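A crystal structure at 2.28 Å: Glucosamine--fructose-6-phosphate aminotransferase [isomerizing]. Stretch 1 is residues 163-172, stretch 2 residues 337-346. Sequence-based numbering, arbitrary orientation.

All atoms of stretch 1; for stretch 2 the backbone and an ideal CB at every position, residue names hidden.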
# COMPACT_ATOMS: atom_id res chain seq x y z
N SER A 163 10.80 -10.10 -13.25
CA SER A 163 11.94 -10.52 -12.50
C SER A 163 11.53 -11.67 -11.53
O SER A 163 10.43 -11.67 -10.93
CB SER A 163 12.51 -9.34 -11.74
OG SER A 163 11.74 -9.20 -10.59
N THR A 164 12.42 -12.64 -11.42
CA THR A 164 12.17 -13.81 -10.60
C THR A 164 13.32 -13.95 -9.62
O THR A 164 13.18 -13.62 -8.44
CB THR A 164 12.02 -15.09 -11.45
OG1 THR A 164 13.17 -15.25 -12.30
CG2 THR A 164 10.72 -15.02 -12.29
N LYS A 165 14.47 -14.37 -10.11
CA LYS A 165 15.58 -14.59 -9.21
C LYS A 165 16.09 -13.32 -8.54
O LYS A 165 16.66 -13.37 -7.47
CB LYS A 165 16.67 -15.35 -9.91
CG LYS A 165 17.35 -14.57 -10.96
CD LYS A 165 18.17 -15.42 -11.85
CE LYS A 165 18.91 -14.52 -12.84
NZ LYS A 165 20.10 -15.23 -13.44
N ALA A 166 15.84 -12.16 -9.15
CA ALA A 166 16.20 -10.88 -8.51
C ALA A 166 15.34 -10.64 -7.26
O ALA A 166 15.81 -10.04 -6.32
CB ALA A 166 16.03 -9.76 -9.45
N PHE A 167 14.10 -11.09 -7.27
CA PHE A 167 13.25 -10.91 -6.13
C PHE A 167 13.61 -11.81 -4.97
O PHE A 167 13.73 -11.35 -3.85
CB PHE A 167 11.80 -11.14 -6.51
CG PHE A 167 10.86 -11.05 -5.35
CD1 PHE A 167 10.52 -9.84 -4.82
CD2 PHE A 167 10.30 -12.18 -4.82
CE1 PHE A 167 9.60 -9.75 -3.75
CE2 PHE A 167 9.39 -12.12 -3.77
CZ PHE A 167 9.06 -10.92 -3.20
N THR A 168 13.79 -13.10 -5.24
CA THR A 168 14.12 -14.03 -4.20
C THR A 168 15.49 -13.77 -3.59
O THR A 168 15.61 -13.84 -2.38
CB THR A 168 13.97 -15.47 -4.66
OG1 THR A 168 14.68 -15.66 -5.89
CG2 THR A 168 12.48 -15.81 -4.80
N THR A 169 16.48 -13.41 -4.41
CA THR A 169 17.77 -13.02 -3.89
C THR A 169 17.76 -11.71 -3.14
O THR A 169 18.55 -11.52 -2.19
CB THR A 169 18.87 -12.97 -4.98
OG1 THR A 169 18.56 -11.97 -5.95
CG2 THR A 169 19.03 -14.31 -5.66
N GLN A 170 16.86 -10.79 -3.51
CA GLN A 170 16.71 -9.58 -2.69
C GLN A 170 16.14 -9.92 -1.34
O GLN A 170 16.63 -9.45 -0.32
CB GLN A 170 15.91 -8.51 -3.37
CG GLN A 170 16.67 -7.86 -4.53
CD GLN A 170 15.73 -7.13 -5.47
OE1 GLN A 170 14.53 -7.06 -5.23
NE2 GLN A 170 16.28 -6.54 -6.53
N LEU A 171 15.14 -10.79 -1.30
CA LEU A 171 14.64 -11.30 -0.03
C LEU A 171 15.74 -11.94 0.80
O LEU A 171 15.92 -11.64 1.95
CB LEU A 171 13.55 -12.32 -0.27
CG LEU A 171 12.03 -11.98 -0.24
CD1 LEU A 171 11.67 -10.54 -0.05
CD2 LEU A 171 11.33 -12.56 -1.43
N VAL A 172 16.52 -12.82 0.22
CA VAL A 172 17.54 -13.47 0.98
C VAL A 172 18.56 -12.44 1.52
O VAL A 172 18.92 -12.49 2.69
CB VAL A 172 18.23 -14.59 0.17
CG1 VAL A 172 19.51 -15.03 0.80
CG2 VAL A 172 17.32 -15.78 0.05
N UNK A 337 8.53 -17.10 2.97
CA UNK A 337 8.22 -16.07 1.97
C UNK A 337 8.88 -16.29 0.60
O UNK A 337 8.27 -16.04 -0.45
CB UNK A 337 8.65 -14.70 2.51
N UNK A 338 10.13 -16.73 0.61
CA UNK A 338 10.83 -17.09 -0.60
C UNK A 338 10.21 -18.34 -1.25
O UNK A 338 9.93 -18.34 -2.42
CB UNK A 338 12.31 -17.32 -0.30
N UNK A 339 9.99 -19.40 -0.47
CA UNK A 339 9.47 -20.65 -1.04
C UNK A 339 8.09 -20.46 -1.69
O UNK A 339 7.84 -20.90 -2.81
CB UNK A 339 9.38 -21.72 0.05
N UNK A 340 7.23 -19.68 -1.06
CA UNK A 340 5.89 -19.56 -1.57
C UNK A 340 5.88 -18.69 -2.81
O UNK A 340 4.88 -18.72 -3.52
CB UNK A 340 4.95 -18.99 -0.50
N UNK A 341 6.94 -17.89 -3.03
CA UNK A 341 7.05 -17.08 -4.25
C UNK A 341 7.14 -17.92 -5.51
O UNK A 341 6.56 -17.56 -6.54
CB UNK A 341 8.28 -16.17 -4.16
N UNK A 342 7.80 -19.07 -5.42
CA UNK A 342 8.09 -19.87 -6.58
C UNK A 342 6.83 -20.32 -7.35
O UNK A 342 6.77 -20.19 -8.56
CB UNK A 342 8.90 -21.09 -6.15
N UNK A 343 5.84 -20.90 -6.67
CA UNK A 343 4.64 -21.32 -7.31
C UNK A 343 3.95 -20.17 -8.01
O UNK A 343 3.31 -20.37 -9.04
CB UNK A 343 3.70 -21.97 -6.29
N UNK A 344 4.04 -18.98 -7.42
CA UNK A 344 3.36 -17.86 -7.97
C UNK A 344 4.11 -17.45 -9.23
O UNK A 344 3.50 -17.00 -10.21
CB UNK A 344 3.26 -16.72 -6.96
N UNK A 345 5.42 -17.62 -9.26
CA UNK A 345 6.15 -17.26 -10.49
C UNK A 345 5.78 -18.26 -11.55
O UNK A 345 5.60 -17.87 -12.69
CB UNK A 345 7.66 -17.23 -10.27
N UNK A 346 5.69 -19.53 -11.19
CA UNK A 346 5.37 -20.57 -12.16
C UNK A 346 3.95 -20.39 -12.70
O UNK A 346 3.68 -20.60 -13.89
CB UNK A 346 5.53 -21.95 -11.53

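Stretch 2 lies within a helix that runs nearly antiparallel to helix 165-172, at 172° and an axial distance of 9.9 Å, so its positions meet stretch 1 in reverse order.

At position 337 the CA-to-CB bond points sideways, and the ideal CB lies 5.1 Å from Leu171 CG. Phi of -59° is compatible with proline, and the sideways bond near Leu171 would suit that or another modest apolar side chain. The deposited residue is Pro337, whose ring stays out of contact.

Position 338 also points sideways, but its ideal CB lies 4.8 Å from Thr168 CG2, 5.0 Å from Leu171 CD2 and 5.3 Å from Val172 CG2. These carbon neighbours favour a compact apolar side chain such as alanine, valine or isoleucine. It is Val338, in the t rotamer: CG1 packs 3.8 Å from Thr168 CG2, while CG2 lies 4.0 Å from Leu171 CB and 4.4 Å from Val172 CG2.

Position 339 points away, and 340 is out of reach of stretch 1; neither is constrained by it. They are Val339 and Phe340.

At position 341 the CA-to-CB bond points toward stretch 1. Its ideal CB is 4.2 Å from Phe167 CE2 and 4.3 Å from Thr168 CG2, leaving room for something small: alanine, serine, threonine or valine. It is Thr341. Its OG1 donates a hydrogen bond to Pro337 O (2.9 Å), and the same oxygen meets the edge of the Phe167 ring, 3.4 Å from CE2. The methyl CG2 lies 4.2 Å from Thr168 CG2.

At 342 the bond is sideways and no atom of stretch 1 comes within 5.5 Å of the ideal CB, so only a longer side chain could return to the contact. Ile342 does so through CD1, 4.2 Å from Thr168 CG2. Thr168 thus fits as a knob among Val338, Thr341, Ile342 and position 345.

Positions 343 and 344 are out of reach. The first is Pro343, which has no amide hydrogen to give to the preceding turn, and the helix kinks there; the second is Leu344.

Position 345 points toward stretch 1 beside Thr164, the residue just before helix 165-172, with the ideal CB 4.3 Å from Thr164 CG2. A methyl neighbour suits apolar groups, yet the carbonyl of Ser163 lies beyond, so a longer polar side chain could also serve. Gln345 extends NE2 to 3.3 Å from Thr164 CA. No direct hydrogen bond joins the stretches; instead, a water accepts from Gln345 NE2 (3.0 Å) and donates to Ser163 O (3.1 Å).

Position 346 is again out of reach, and is Leu346.

Stretch 2 (337-346) PVVFTIPLQL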
# COMPACT_ATOMS: atom_id res chain seq x y z
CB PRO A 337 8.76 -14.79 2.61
CG PRO A 337 8.57 -15.08 4.13
CD PRO A 337 9.04 -16.51 4.23
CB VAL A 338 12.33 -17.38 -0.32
CG1 VAL A 338 13.03 -17.77 -1.63
CG2 VAL A 338 13.00 -16.20 0.36
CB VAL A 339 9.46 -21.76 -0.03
CG1 VAL A 339 8.86 -23.09 -0.63
CG2 VAL A 339 10.90 -22.03 0.47
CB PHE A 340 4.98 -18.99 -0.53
CG PHE A 340 4.42 -20.00 0.37
CD1 PHE A 340 3.62 -21.02 -0.14
CD2 PHE A 340 4.61 -19.93 1.73
CE1 PHE A 340 3.06 -21.96 0.69
CE2 PHE A 340 4.07 -20.85 2.55
CZ PHE A 340 3.29 -21.89 2.04
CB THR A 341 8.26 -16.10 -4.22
OG1 THR A 341 8.06 -15.16 -3.17
CG2 THR A 341 8.33 -15.25 -5.44
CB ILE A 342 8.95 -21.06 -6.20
CG1 ILE A 342 10.26 -20.67 -5.45
CG2 ILE A 342 9.27 -21.88 -7.41
CD1 ILE A 342 11.14 -19.55 -6.01
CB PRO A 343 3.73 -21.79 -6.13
CG PRO A 343 4.58 -21.95 -4.94
CD PRO A 343 5.93 -21.41 -5.27
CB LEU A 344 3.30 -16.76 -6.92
CG LEU A 344 2.62 -17.11 -5.58
CD1 LEU A 344 2.46 -15.85 -4.68
CD2 LEU A 344 1.26 -17.76 -5.81
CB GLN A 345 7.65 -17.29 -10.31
CG GLN A 345 8.15 -16.44 -9.22
CD GLN A 345 9.59 -16.74 -8.86
OE1 GLN A 345 10.03 -17.91 -8.86
NE2 GLN A 345 10.34 -15.69 -8.58
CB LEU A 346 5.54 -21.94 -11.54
CG LEU A 346 6.98 -22.45 -11.34
CD1 LEU A 346 7.04 -23.85 -10.66
CD2 LEU A 346 7.72 -22.55 -12.63
O HOH W 1 9.40 -12.88 -8.30
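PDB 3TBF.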